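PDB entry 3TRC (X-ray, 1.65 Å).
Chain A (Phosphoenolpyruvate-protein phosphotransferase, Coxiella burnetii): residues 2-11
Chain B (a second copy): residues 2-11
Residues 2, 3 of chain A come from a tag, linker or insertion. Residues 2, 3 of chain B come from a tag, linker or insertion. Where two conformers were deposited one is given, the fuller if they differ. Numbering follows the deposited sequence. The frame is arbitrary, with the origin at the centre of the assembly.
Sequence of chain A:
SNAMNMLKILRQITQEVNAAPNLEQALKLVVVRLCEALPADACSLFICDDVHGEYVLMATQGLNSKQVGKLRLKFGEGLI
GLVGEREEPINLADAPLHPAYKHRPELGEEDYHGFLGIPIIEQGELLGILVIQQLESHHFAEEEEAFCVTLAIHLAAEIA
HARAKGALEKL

Chain A 2-11: NAMNMLKILR
Chain B 2-11: NAMNMLKILR

How do the two backbones lie against each other? Each stretch opens with a tag residue in a loop, Asn A2 or Asn B2 (phi/psi -123/39), followed by a helix from residue 3 to 11 that continues beyond it. In the helix phi lies between -50° (Met A6) and -76° (Lys A8) and psi between -31° (Lys A8) and -50° (Asn A5 and Arg A11), with the same values in chain B, and i to i+4 bonds begin with Met A6 N to Asn A2 O at 3.1 Å. An exact two-fold axis relates the copies. The helices run in the same general direction, crossing at 40°, with their axes 8.4 Å apart at closest approach. Ala A3 CA lies 5.1 Å from Met B4 CA, as Met A4 CA does from Ala B3 CA, while Leu A7 CA and Leu B7 CA are 6.2 Å apart.

What lets the helices come so close at their N-terminal ends? Ala A3 and Ala B3, both from the expression tag, point their methyls toward the partner. Ala A3 CB sits 4.0 Å from Ala B3 CB and 3.6 Å from Met B4 N, with the symmetric contact from Ala B3 CB to Met A4 N. A side chain of one carbon fits this narrow gap. The selenomethionines Met A4 and Met B4 (chi1 t, chi2 p, chi3 p) point away overall, yet Met A4 CB still touches Ala B3 CB at 4.0 Å.

How does leucine fill the wider space beyond? Leu A7 (chi1 -159°, chi2 48°) starts sideways, but its branched end comes nearer and enters a hole formed by Ala B3, Met B6, Leu B7 and Leu B10; Leu B7 does the same in reverse. Leu A7 CD2 packs 3.8 Å from Met B6 CB, and its CD1 lies 3.9 Å from Leu B10 CD1 and 4.4 Å from Leu B7 CD1. Leu A10 and Leu B10 point toward each other with chi1 off-rotamer at -110° and chi2 t, bringing Leu A10 CD1 within 3.5 Å of Leu B10 CD1. Selenomethionines Met A6 and Met B6 (m, m, chi3 108°) offer CB to the contact while their ends lead away.

What kind of contact results? It is apolar packing, burying 436 Å² over both sides, with no hydrogen bond between the stretches. The polar residues stay apart: Asn A5 (chi1 m) points away, Lys A8 is out of reach, and Arg A11 (t, t, p) leads its end away, as do their mates in chain B.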

ATOM      1  N   ASN A   2       2.840 -17.185   6.717  1.00 20.39           N
ATOM      2  CA  ASN A   2       2.787 -15.990   7.547  1.00 16.67           C
ATOM      3  C   ASN A   2       2.162 -14.794   6.844  1.00 14.89           C
ATOM      4  O   ASN A   2       2.598 -13.657   7.016  1.00 14.37           O
ATOM      5  CB  ASN A   2       4.196 -15.658   8.055  1.00 14.52           C
ATOM      6  CG  ASN A   2       4.795 -16.798   8.841  1.00 14.79           C
ATOM      7  OD1 ASN A   2       4.352 -17.085   9.954  1.00 14.63           O
ATOM      8  ND2 ASN A   2       5.784 -17.474   8.264  1.00 13.22           N
ATOM      9  N   ALA A   3       1.124 -15.062   6.062  1.00 15.62           N
ATOM     10  CA  ALA A   3       0.422 -14.009   5.339  1.00 16.92           C
ATOM     11  C   ALA A   3      -0.196 -12.956   6.259  1.00 14.70           C
ATOM     12  O   ALA A   3      -0.184 -11.772   5.942  1.00 16.99           O
ATOM     13  CB  ALA A   3      -0.641 -14.611   4.415  1.00 17.04           C
HETATM   14  N   MSE A   4      -0.750 -13.383   7.392  0.83 15.03           N
HETATM   15  CA  MSE A   4      -1.348 -12.427   8.323  0.83 16.36           C
HETATM   16  C   MSE A   4      -0.306 -11.429   8.835  0.83 17.71           C
HETATM   17  O   MSE A   4      -0.575 -10.234   8.927  0.83 17.27           O
HETATM   18  CB  MSE A   4      -2.038 -13.139   9.493  0.83 17.30           C
HETATM   19  CG  MSE A   4      -2.708 -12.192  10.473  0.83 17.58           C
HETATM   20 SE   MSE A   4      -4.349 -11.368   9.784  0.83 22.41          SE
HETATM   21  CE  MSE A   4      -5.561 -12.876  10.016  0.83 14.27           C
ATOM     22  N   ASN A   5       0.889 -11.918   9.155  1.00 18.79           N
ATOM     23  CA  ASN A   5       1.980 -11.026   9.545  1.00 18.47           C
ATOM     24  C   ASN A   5       2.320 -10.036   8.440  1.00 20.14           C
ATOM     25  O   ASN A   5       2.415  -8.835   8.679  1.00 20.24           O
ATOM     26  CB  ASN A   5       3.235 -11.821   9.900  1.00 24.02           C
ATOM     27  CG  ASN A   5       3.145 -12.467  11.257  1.00 27.98           C
ATOM     28  OD1 ASN A   5       3.056 -13.685  11.367  1.00 32.56           O
ATOM     29  ND2 ASN A   5       3.179 -11.652  12.305  1.00 29.76           N
HETATM   30  N   MSE A   6       2.507 -10.549   7.229  1.00 17.45           N
HETATM   31  CA  MSE A   6       2.814  -9.698   6.085  1.00 22.13           C
HETATM   32  C   MSE A   6       1.821  -8.552   5.995  1.00 21.97           C
HETATM   33  O   MSE A   6       2.185  -7.403   5.763  1.00 18.69           O
HETATM   34  CB  MSE A   6       2.786 -10.514   4.790  1.00 21.66           C
HETATM   35  CG  MSE A   6       3.817 -11.609   4.733  1.00 20.92           C
HETATM   36 SE   MSE A   6       5.608 -10.870   4.831  1.00 24.21          SE
HETATM   37  CE  MSE A   6       6.085 -11.432   6.609  1.00 13.62           C
ATOM     38  N   LEU A   7       0.548  -8.878   6.178  1.00 20.80           N
ATOM     39  CA  LEU A   7      -0.511  -7.896   6.080  1.00 18.47           C
ATOM     40  C   LEU A   7      -0.336  -6.759   7.092  1.00 18.83           C
ATOM     41  O   LEU A   7      -0.476  -5.588   6.756  1.00 21.32           O
ATOM     42  CB  LEU A   7      -1.845  -8.602   6.293  1.00 21.16           C
ATOM     43  CG  LEU A   7      -3.116  -7.947   5.795  1.00 21.08           C
ATOM     44  CD1 LEU A   7      -2.974  -7.458   4.350  1.00 19.05           C
ATOM     45  CD2 LEU A   7      -4.230  -8.969   5.924  1.00 18.96           C
ATOM     46  N   LYS A   8      -0.007  -7.110   8.329  1.00 18.63           N
ATOM     47  CA  LYS A   8       0.171  -6.108   9.371  1.00 23.90           C
ATOM     48  C   LYS A   8       1.493  -5.353   9.231  1.00 21.67           C
ATOM     49  O   LYS A   8       1.593  -4.184   9.606  1.00 24.16           O
ATOM     50  CB  LYS A   8       0.069  -6.753  10.749  1.00 26.25           C
ATOM     51  CG  LYS A   8      -1.284  -7.372  11.024  1.00 29.94           C
ATOM     52  CD  LYS A   8      -1.315  -7.977  12.406  1.00 34.33           C
ATOM     53  CE  LYS A   8      -2.665  -8.600  12.707  1.00 37.40           C
ATOM     54  NZ  LYS A   8      -2.553  -9.574  13.824  1.00 40.04           N
ATOM     55  N   ILE A   9       2.507  -6.025   8.701  1.00 21.00           N
ATOM     56  CA  ILE A   9       3.774  -5.366   8.417  1.00 19.94           C
ATOM     57  C   ILE A   9       3.552  -4.318   7.342  1.00 21.88           C
ATOM     58  O   ILE A   9       4.049  -3.199   7.440  1.00 22.50           O
ATOM     59  CB  ILE A   9       4.836  -6.364   7.933  1.00 19.28           C
ATOM     60  CG1 ILE A   9       5.189  -7.329   9.062  1.00 20.39           C
ATOM     61  CG2 ILE A   9       6.086  -5.627   7.421  1.00 21.26           C
ATOM     62  CD1 ILE A   9       5.908  -8.573   8.604  1.00 19.69           C
ATOM     63  N   LEU A  10       2.795  -4.697   6.319  1.00 20.47           N
ATOM     64  CA  LEU A  10       2.443  -3.784   5.243  1.00 24.86           C
ATOM     65  C   LEU A  10       1.741  -2.575   5.832  1.00 26.54           C
ATOM     66  O   LEU A  10       2.003  -1.437   5.454  1.00 25.24           O
ATOM     67  CB  LEU A  10       1.517  -4.470   4.243  1.00 25.97           C
ATOM     68  CG  LEU A  10       2.070  -4.809   2.867  1.00 29.93           C
ATOM     69  CD1 LEU A  10       0.919  -5.131   1.926  1.00 31.66           C
ATOM     70  CD2 LEU A  10       2.907  -3.649   2.325  1.00 27.29           C
ATOM     71  N   ARG A  11       0.837  -2.835   6.769  1.00 26.32           N
ATOM     72  CA  ARG A  11       0.089  -1.770   7.413  1.00 29.49           C
ATOM     73  C   ARG A  11       1.036  -0.765   8.065  1.00 29.98           C
ATOM     74  O   ARG A  11       0.919   0.440   7.851  1.00 34.15           O
ATOM     75  CB  ARG A  11      -0.860  -2.367   8.453  1.00 33.19           C
ATOM     76  CG  ARG A  11      -1.883  -1.402   9.019  1.00 37.56           C
ATOM     77  CD  ARG A  11      -2.625  -2.060  10.172  1.00 39.26           C
ATOM     78  NE  ARG A  11      -1.708  -2.483  11.229  1.00 40.48           N
ATOM     79  CZ  ARG A  11      -1.967  -3.448  12.106  1.00 40.92           C
ATOM     80  NH1 ARG A  11      -3.118  -4.103  12.052  1.00 42.14           N
ATOM     81  NH2 ARG A  11      -1.072  -3.765  13.034  1.00 37.09           N
TER
ATOM     82  N   ASN B   2      -8.379 -15.724   5.574  1.00 20.39           N
ATOM     83  CA  ASN B   2      -8.074 -15.419   4.183  1.00 16.67           C
ATOM     84  C   ASN B   2      -7.059 -14.296   4.020  1.00 14.89           C
ATOM     85  O   ASN B   2      -7.164 -13.470   3.116  1.00 14.37           O
ATOM     86  CB  ASN B   2      -9.374 -15.100   3.433  1.00 14.52           C
ATOM     87  CG  ASN B   2     -10.356 -16.243   3.499  1.00 14.79           C
ATOM     88  OD1 ASN B   2     -10.138 -17.287   2.883  1.00 14.63           O
ATOM     89  ND2 ASN B   2     -11.430 -16.070   4.264  1.00 13.22           N
ATOM     90  N   ALA B   3      -6.064 -14.286   4.898  1.00 15.62           N
ATOM     91  CA  ALA B   3      -5.015 -13.276   4.852  1.00 16.92           C
ATOM     92  C   ALA B   3      -4.222 -13.292   3.544  1.00 14.70           C
ATOM     93  O   ALA B   3      -3.858 -12.242   3.027  1.00 16.99           O
ATOM     94  CB  ALA B   3      -4.077 -13.420   6.054  1.00 17.04           C
HETATM   95  N   MSE B   4      -3.940 -14.481   3.014  0.83 15.03           N
HETATM   96  CA  MSE B   4      -3.195 -14.568   1.759  0.83 16.36           C
HETATM   97  C   MSE B   4      -3.954 -13.883   0.619  0.83 17.71           C
HETATM   98  O   MSE B   4      -3.364 -13.169  -0.187  0.83 17.27           O
HETATM   99  CB  MSE B   4      -2.871 -16.023   1.398  0.83 17.30           C
HETATM  100  CG  MSE B   4      -2.066 -16.167   0.118  0.83 17.58           C
HETATM  101 SE   MSE B   4      -0.192 -15.612   0.293  0.83 22.41          SE
HETATM  102  CE  MSE B   4       0.501 -17.185   1.212  0.83 14.27           C
ATOM    103  N   ASN B   5      -5.267 -14.093   0.559  1.00 18.79           N
ATOM    104  CA  ASN B   5      -6.090 -13.391  -0.425  1.00 18.47           C
ATOM    105  C   ASN B   5      -6.009 -11.881  -0.255  1.00 20.14           C
ATOM    106  O   ASN B   5      -5.779 -11.151  -1.215  1.00 20.24           O
ATOM    107  CB  ASN B   5      -7.551 -13.823  -0.322  1.00 24.02           C
ATOM    108  CG  ASN B   5      -7.798 -15.177  -0.932  1.00 27.98           C
ATOM    109  OD1 ASN B   5      -8.077 -16.142  -0.227  1.00 32.56           O
ATOM    110  ND2 ASN B   5      -7.709 -15.258  -2.255  1.00 29.76           N
HETATM  111  N   MSE B   6      -6.204 -11.418   0.975  1.00 17.45           N
HETATM  112  CA  MSE B   6      -6.128  -9.992   1.269  1.00 22.13           C
HETATM  113  C   MSE B   6      -4.843  -9.404   0.712  1.00 21.97           C
HETATM  114  O   MSE B   6      -4.834  -8.332   0.114  1.00 18.69           O
HETATM  115  CB  MSE B   6      -6.197  -9.753   2.780  1.00 21.66           C
HETATM  116  CG  MSE B   6      -7.488 -10.200   3.412  1.00 20.92           C
HETATM  117 SE   MSE B   6      -8.990  -9.219   2.672  1.00 24.21          SE
HETATM  118  CE  MSE B   6      -9.796 -10.619   1.627  1.00 13.62           C
ATOM    119  N   LEU B   7      -3.746 -10.120   0.918  1.00 20.80           N
ATOM    120  CA  LEU B   7      -2.445  -9.663   0.478  1.00 18.47           C
ATOM    121  C   LEU B   7      -2.393  -9.450  -1.039  1.00 18.83           C
ATOM    122  O   LEU B   7      -1.885  -8.441  -1.517  1.00 21.32           O
ATOM    123  CB  LEU B   7      -1.401 -10.686   0.911  1.00 21.16           C
ATOM    124  CG  LEU B   7       0.050 -10.268   1.009  1.00 21.08           C
ATOM    125  CD1 LEU B   7       0.211  -8.954   1.779  1.00 19.05           C
ATOM    126  CD2 LEU B   7       0.802 -11.400   1.683  1.00 18.96           C
ATOM    127  N   LYS B   8      -2.940 -10.396  -1.791  1.00 18.63           N
ATOM    128  CA  LYS B   8      -2.933 -10.297  -3.244  1.00 23.90           C
ATOM    129  C   LYS B   8      -3.957  -9.289  -3.763  1.00 21.67           C
ATOM    130  O   LYS B   8      -3.756  -8.666  -4.807  1.00 24.16           O
ATOM    131  CB  LYS B   8      -3.170 -11.667  -3.869  1.00 26.25           C
ATOM    132  CG  LYS B   8      -2.090 -12.675  -3.537  1.00 29.94           C
ATOM    133  CD  LYS B   8      -2.384 -13.999  -4.198  1.00 34.33           C
ATOM    134  CE  LYS B   8      -1.312 -15.024  -3.884  1.00 37.40           C
ATOM    135  NZ  LYS B   8      -1.819 -16.401  -4.123  1.00 40.04           N
ATOM    136  N   ILE B   9      -5.059  -9.136  -3.038  1.00 21.00           N
ATOM    137  CA  ILE B   9      -6.044  -8.120  -3.380  1.00 19.94           C
ATOM    138  C   ILE B   9      -5.415  -6.749  -3.208  1.00 21.88           C
ATOM    139  O   ILE B   9      -5.576  -5.871  -4.052  1.00 22.50           O
ATOM    140  CB  ILE B   9      -7.291  -8.215  -2.488  1.00 19.28           C
ATOM    141  CG1 ILE B   9      -8.026  -9.523  -2.768  1.00 20.39           C
ATOM    142  CG2 ILE B   9      -8.212  -7.002  -2.704  1.00 21.26           C
ATOM    143  CD1 ILE B   9      -9.019  -9.909  -1.701  1.00 19.69           C
ATOM    144  N   LEU B  10      -4.693  -6.583  -2.106  1.00 20.47           N
ATOM    145  CA  LEU B  10      -3.980  -5.346  -1.834  1.00 24.86           C
ATOM    146  C   LEU B  10      -3.026  -5.064  -2.979  1.00 26.54           C
ATOM    147  O   LEU B  10      -2.907  -3.935  -3.448  1.00 25.24           O
ATOM    148  CB  LEU B  10      -3.188  -5.462  -0.534  1.00 25.97           C
ATOM    149  CG  LEU B  10      -3.665  -4.664   0.671  1.00 29.93           C
ATOM    150  CD1 LEU B  10      -2.561  -4.623   1.717  1.00 31.66           C
ATOM    151  CD2 LEU B  10      -4.068  -3.250   0.251  1.00 27.29           C
ATOM    152  N   ARG B  11      -2.342  -6.108  -3.429  1.00 26.32           N
ATOM    153  CA  ARG B  11      -1.393  -5.977  -4.519  1.00 29.49           C
ATOM    154  C   ARG B  11      -2.075  -5.405  -5.761  1.00 29.98           C
ATOM    155  O   ARG B  11      -1.592  -4.443  -6.356  1.00 34.15           O
ATOM    156  CB  ARG B  11      -0.774  -7.341  -4.827  1.00 33.19           C
ATOM    157  CG  ARG B  11       0.416  -7.311  -5.765  1.00 37.56           C
ATOM    158  CD  ARG B  11       0.808  -8.731  -6.142  1.00 39.26           C
ATOM    159  NE  ARG B  11      -0.300  -9.444  -6.775  1.00 40.48           N
ATOM    160  CZ  ARG B  11      -0.426 -10.768  -6.796  1.00 40.92           C
ATOM    161  NH1 ARG B  11       0.487 -11.531  -6.212  1.00 42.14           N
ATOM    162  NH2 ARG B  11      -1.469 -11.329  -7.396  1.00 37.09           N
TER